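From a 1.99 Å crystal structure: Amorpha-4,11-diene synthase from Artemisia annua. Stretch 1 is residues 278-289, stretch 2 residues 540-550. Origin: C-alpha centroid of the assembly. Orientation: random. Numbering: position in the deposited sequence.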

# COMPACT_ATOMS: atom_id res chain seq x y z
N SER A 278 11.86 -7.87 -22.17
CA SER A 278 11.37 -7.34 -20.89
C SER A 278 12.45 -6.83 -19.94
O SER A 278 13.62 -6.72 -20.31
CB SER A 278 10.47 -8.37 -20.19
OG SER A 278 11.16 -9.60 -20.04
N ARG A 279 12.04 -6.55 -18.70
CA ARG A 279 12.87 -5.87 -17.72
C ARG A 279 13.42 -6.80 -16.64
O ARG A 279 12.81 -7.81 -16.31
CB ARG A 279 12.04 -4.78 -17.03
CG ARG A 279 11.20 -3.95 -17.98
CD ARG A 279 10.06 -3.24 -17.26
NE ARG A 279 9.26 -2.48 -18.21
CZ ARG A 279 8.14 -1.82 -17.91
NH1 ARG A 279 7.67 -1.83 -16.67
NH2 ARG A 279 7.50 -1.16 -18.86
N ASP A 280 14.57 -6.43 -16.09
CA ASP A 280 15.16 -7.14 -14.95
C ASP A 280 14.84 -6.33 -13.68
O ASP A 280 15.63 -5.47 -13.27
CB ASP A 280 16.67 -7.28 -15.15
CG ASP A 280 17.33 -8.14 -14.09
OD1 ASP A 280 16.61 -8.87 -13.36
OD2 ASP A 280 18.58 -8.11 -13.98
N ARG A 281 13.69 -6.62 -13.06
CA ARG A 281 13.16 -5.78 -11.98
C ARG A 281 12.65 -6.54 -10.76
O ARG A 281 11.63 -6.16 -10.16
CB ARG A 281 12.01 -4.90 -12.50
CG ARG A 281 12.44 -3.88 -13.56
CD ARG A 281 13.42 -2.86 -12.98
NE ARG A 281 14.63 -2.74 -13.78
CZ ARG A 281 14.78 -1.91 -14.81
NH1 ARG A 281 13.77 -1.12 -15.17
NH2 ARG A 281 15.92 -1.86 -15.47
N ILE A 282 13.36 -7.59 -10.35
CA ILE A 282 12.84 -8.39 -9.24
C ILE A 282 12.76 -7.59 -7.93
O ILE A 282 11.83 -7.77 -7.13
CB ILE A 282 13.59 -9.73 -9.05
CG1 ILE A 282 12.73 -10.72 -8.27
CG2 ILE A 282 14.93 -9.52 -8.36
CD1 ILE A 282 11.35 -10.98 -8.91
N VAL A 283 13.70 -6.66 -7.71
CA VAL A 283 13.71 -5.87 -6.48
C VAL A 283 12.46 -5.01 -6.44
O VAL A 283 11.78 -4.90 -5.41
CB VAL A 283 14.97 -4.98 -6.37
CG1 VAL A 283 14.87 -4.08 -5.12
CG2 VAL A 283 16.22 -5.84 -6.32
N GLU A 284 12.15 -4.43 -7.59
CA GLU A 284 10.95 -3.62 -7.77
C GLU A 284 9.65 -4.39 -7.56
O GLU A 284 8.70 -3.88 -6.97
CB GLU A 284 10.99 -2.95 -9.15
CG GLU A 284 12.07 -1.85 -9.28
CD GLU A 284 13.52 -2.38 -9.36
OE1 GLU A 284 13.74 -3.58 -9.63
OE2 GLU A 284 14.46 -1.57 -9.15
N CYS A 285 9.59 -5.64 -8.03
CA CYS A 285 8.37 -6.43 -7.83
C CYS A 285 8.22 -6.75 -6.35
O CYS A 285 7.12 -6.71 -5.80
CB CYS A 285 8.43 -7.73 -8.64
SG CYS A 285 8.50 -7.47 -10.44
N TYR A 286 9.33 -7.08 -5.70
CA TYR A 286 9.30 -7.37 -4.27
C TYR A 286 8.85 -6.15 -3.44
O TYR A 286 8.06 -6.29 -2.51
CB TYR A 286 10.67 -7.86 -3.77
CG TYR A 286 10.65 -8.10 -2.29
CD1 TYR A 286 11.40 -7.32 -1.42
CD2 TYR A 286 9.84 -9.08 -1.76
CE1 TYR A 286 11.34 -7.54 -0.02
CE2 TYR A 286 9.76 -9.31 -0.39
CZ TYR A 286 10.52 -8.53 0.48
OH TYR A 286 10.43 -8.75 1.84
N PHE A 287 9.34 -4.97 -3.79
CA PHE A 287 9.02 -3.75 -3.04
C PHE A 287 7.53 -3.49 -3.10
O PHE A 287 6.90 -3.10 -2.12
CB PHE A 287 9.82 -2.54 -3.56
CG PHE A 287 9.78 -1.35 -2.64
CD1 PHE A 287 10.45 -1.37 -1.42
CD2 PHE A 287 9.08 -0.20 -2.99
CE1 PHE A 287 10.41 -0.27 -0.56
CE2 PHE A 287 9.04 0.91 -2.14
CZ PHE A 287 9.70 0.87 -0.92
N TRP A 288 6.95 -3.73 -4.27
CA TRP A 288 5.51 -3.61 -4.44
C TRP A 288 4.77 -4.65 -3.58
O TRP A 288 3.79 -4.33 -2.88
CB TRP A 288 5.21 -3.79 -5.92
CG TRP A 288 3.86 -3.41 -6.39
CD1 TRP A 288 2.72 -3.29 -5.64
CD2 TRP A 288 3.49 -3.10 -7.74
NE1 TRP A 288 1.66 -2.94 -6.45
CE2 TRP A 288 2.11 -2.81 -7.74
CE3 TRP A 288 4.19 -3.05 -8.94
CZ2 TRP A 288 1.43 -2.46 -8.91
CZ3 TRP A 288 3.51 -2.70 -10.11
CH2 TRP A 288 2.14 -2.41 -10.08
N ALA A 289 5.25 -5.90 -3.61
CA ALA A 289 4.63 -6.94 -2.78
C ALA A 289 4.77 -6.58 -1.30
O ALA A 289 3.85 -6.81 -0.49
CB ALA A 289 5.26 -8.30 -3.05
N ASP A 540 7.61 7.14 -14.06
CA ASP A 540 7.31 5.71 -14.07
C ASP A 540 8.55 4.96 -13.55
O ASP A 540 9.54 4.82 -14.27
CB ASP A 540 6.95 5.24 -15.48
CG ASP A 540 6.20 3.92 -15.48
OD1 ASP A 540 6.07 3.29 -14.40
OD2 ASP A 540 5.73 3.50 -16.56
N ALA A 541 8.47 4.49 -12.31
CA ALA A 541 9.66 4.03 -11.60
C ALA A 541 10.12 2.59 -11.90
O ALA A 541 10.96 2.06 -11.18
CB ALA A 541 9.48 4.22 -10.09
N PHE A 542 9.59 1.99 -12.96
CA PHE A 542 9.94 0.60 -13.30
C PHE A 542 10.93 0.46 -14.45
O PHE A 542 11.58 -0.58 -14.59
CB PHE A 542 8.69 -0.24 -13.57
CG PHE A 542 8.32 -1.14 -12.43
CD1 PHE A 542 8.18 -2.51 -12.61
CD2 PHE A 542 8.11 -0.62 -11.16
CE1 PHE A 542 7.83 -3.34 -11.56
CE2 PHE A 542 7.77 -1.44 -10.10
CZ PHE A 542 7.62 -2.80 -10.30
N THR A 543 11.03 1.49 -15.29
CA THR A 543 12.05 1.54 -16.33
C THR A 543 13.08 2.58 -15.89
O THR A 543 14.28 2.30 -15.83
CB THR A 543 11.45 1.97 -17.68
OG1 THR A 543 11.26 3.39 -17.69
CG2 THR A 543 10.12 1.27 -17.92
N ALA A 544 12.58 3.77 -15.59
CA ALA A 544 13.36 4.77 -14.87
C ALA A 544 13.33 4.37 -13.40
O ALA A 544 12.82 3.31 -13.05
CB ALA A 544 12.77 6.15 -15.06
N MET A 545 13.87 5.22 -12.54
CA MET A 545 13.74 5.03 -11.11
C MET A 545 14.13 6.31 -10.39
O MET A 545 15.31 6.65 -10.30
CB MET A 545 14.63 3.89 -10.60
CG MET A 545 14.50 3.66 -9.10
SD MET A 545 15.78 2.62 -8.39
CE MET A 545 14.77 1.33 -7.69
N GLY A 546 13.12 7.02 -9.90
CA GLY A 546 13.35 8.26 -9.17
C GLY A 546 14.17 8.03 -7.91
O GLY A 546 14.09 6.96 -7.30
N GLU A 547 14.97 9.03 -7.54
CA GLU A 547 15.76 8.98 -6.32
C GLU A 547 14.85 8.75 -5.11
O GLU A 547 15.22 8.07 -4.15
CB GLU A 547 16.55 10.28 -6.14
CG GLU A 547 17.49 10.30 -4.93
CD GLU A 547 18.88 9.76 -5.24
OE1 GLU A 547 19.79 9.93 -4.39
OE2 GLU A 547 19.07 9.16 -6.32
N GLU A 548 13.65 9.32 -5.17
CA GLU A 548 12.68 9.18 -4.11
C GLU A 548 12.39 7.70 -3.89
O GLU A 548 12.53 7.18 -2.78
CB GLU A 548 11.40 9.96 -4.45
CG GLU A 548 10.64 10.51 -3.26
CD GLU A 548 9.64 11.60 -3.64
OE1 GLU A 548 8.68 11.31 -4.39
OE2 GLU A 548 9.81 12.76 -3.19
N TYR A 549 12.02 7.01 -4.97
CA TYR A 549 11.73 5.58 -4.91
C TYR A 549 12.96 4.78 -4.50
O TYR A 549 12.86 3.82 -3.72
CB TYR A 549 11.20 5.10 -6.27
CG TYR A 549 10.74 3.66 -6.31
CD1 TYR A 549 9.38 3.34 -6.25
CD2 TYR A 549 11.65 2.62 -6.44
CE1 TYR A 549 8.95 2.02 -6.29
CE2 TYR A 549 11.24 1.30 -6.48
CZ TYR A 549 9.89 1.00 -6.41
OH TYR A 549 9.50 -0.32 -6.46
N LYS A 550 14.12 5.16 -5.02
CA LYS A 550 15.35 4.41 -4.74
C LYS A 550 15.68 4.43 -3.25
O LYS A 550 16.05 3.41 -2.67
CB LYS A 550 16.54 4.95 -5.53
CG LYS A 550 17.72 3.99 -5.54
CD LYS A 550 19.05 4.72 -5.50
CE LYS A 550 19.25 5.62 -6.71
NZ LYS A 550 20.57 6.32 -6.66

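Stretch 2 meets stretch 1 first as a loop, residues 540 to 546, and then as the opening of a helix. Its partner surface consists of a short lead-in containing Arg279 and Arg281 and the first turns of a helix that begins at Ile282. The two stretches lie more than 250 residues apart in sequence, yet together they bury 567 Å² of surface.

Asp540 and Ala541 contribute little. Their CA-to-CB bonds point sideways, and the small Ala541 side chain stays well clear of stretch 1.

Phe542 is the centre of the contact, with 146 Å² covered by stretch 1. Its CA-to-CB bond also points sideways, but the ring reaches across to the helix. A flat, apolar ring suits this place because it offers different surfaces to different neighbours. Over one face lies the aliphatic base of Glu284: CB of Glu284 sits 3.9 Å from the centroid of the Phe542 ring and 24° off its normal, a CH-pi contact in which a charged residue contributes its methylene. Trp288, one helical turn further on, directs its edge toward the face of Phe542, in an offset edge-to-face pair with the planes at 84° and CE3 of Trp288 3.7 Å from CZ of Phe542. Cys285 adds a looser apolar contact, its SG 4.3 Å from CE1 of Phe542.

The backbone of Phe542 supplies the one hydrogen bond between the stretches. NH1 of Arg281 donates to O of Phe542 at 2.3 Å, which is very short; the high B-factors of Phe542 advise caution in reading that value as unusual strength. The carbonyl lies near the guanidinium plane, where the N-H groups point. Arginine can serve two backbone acceptors here, since NE of Arg281 also donates to O of Asp280 at 3.0 Å.

Thr543, likewise poorly ordered, packs its methyl over one face of the other guanidinium, with CG2 of Thr543 3.7 Å from CZ of Arg279. The face of a guanidinium has no N-H directed outward, so a methyl group can rest there without blocking a donor. Arg279 also touches the preceding residue, its NH1 3.6 Å from CB of Phe542. Ala544 points away and takes no part.

Met545 turns toward stretch 1 again. Its long, unbranched side chain brings the terminal CE to 3.3 Å from OE2 of Glu284, a close approach of a methyl to a carboxylate oxygen that is hydrogen-bonded elsewhere in the structure.

Gly546 is the N-cap of the following helix, on which Glu547 and Glu548 remain out of reach of stretch 1. Tyr549 restores the contact: its CA-to-CB bond points sideways, but its ring is long enough to reach Phe287. The edge of Phe287 approaches the face of Tyr549, with centroids 5.3 Å apart, planes at 66°, and CD2 of Phe287 3.7 Å from CZ of Tyr549. Lys550 points away.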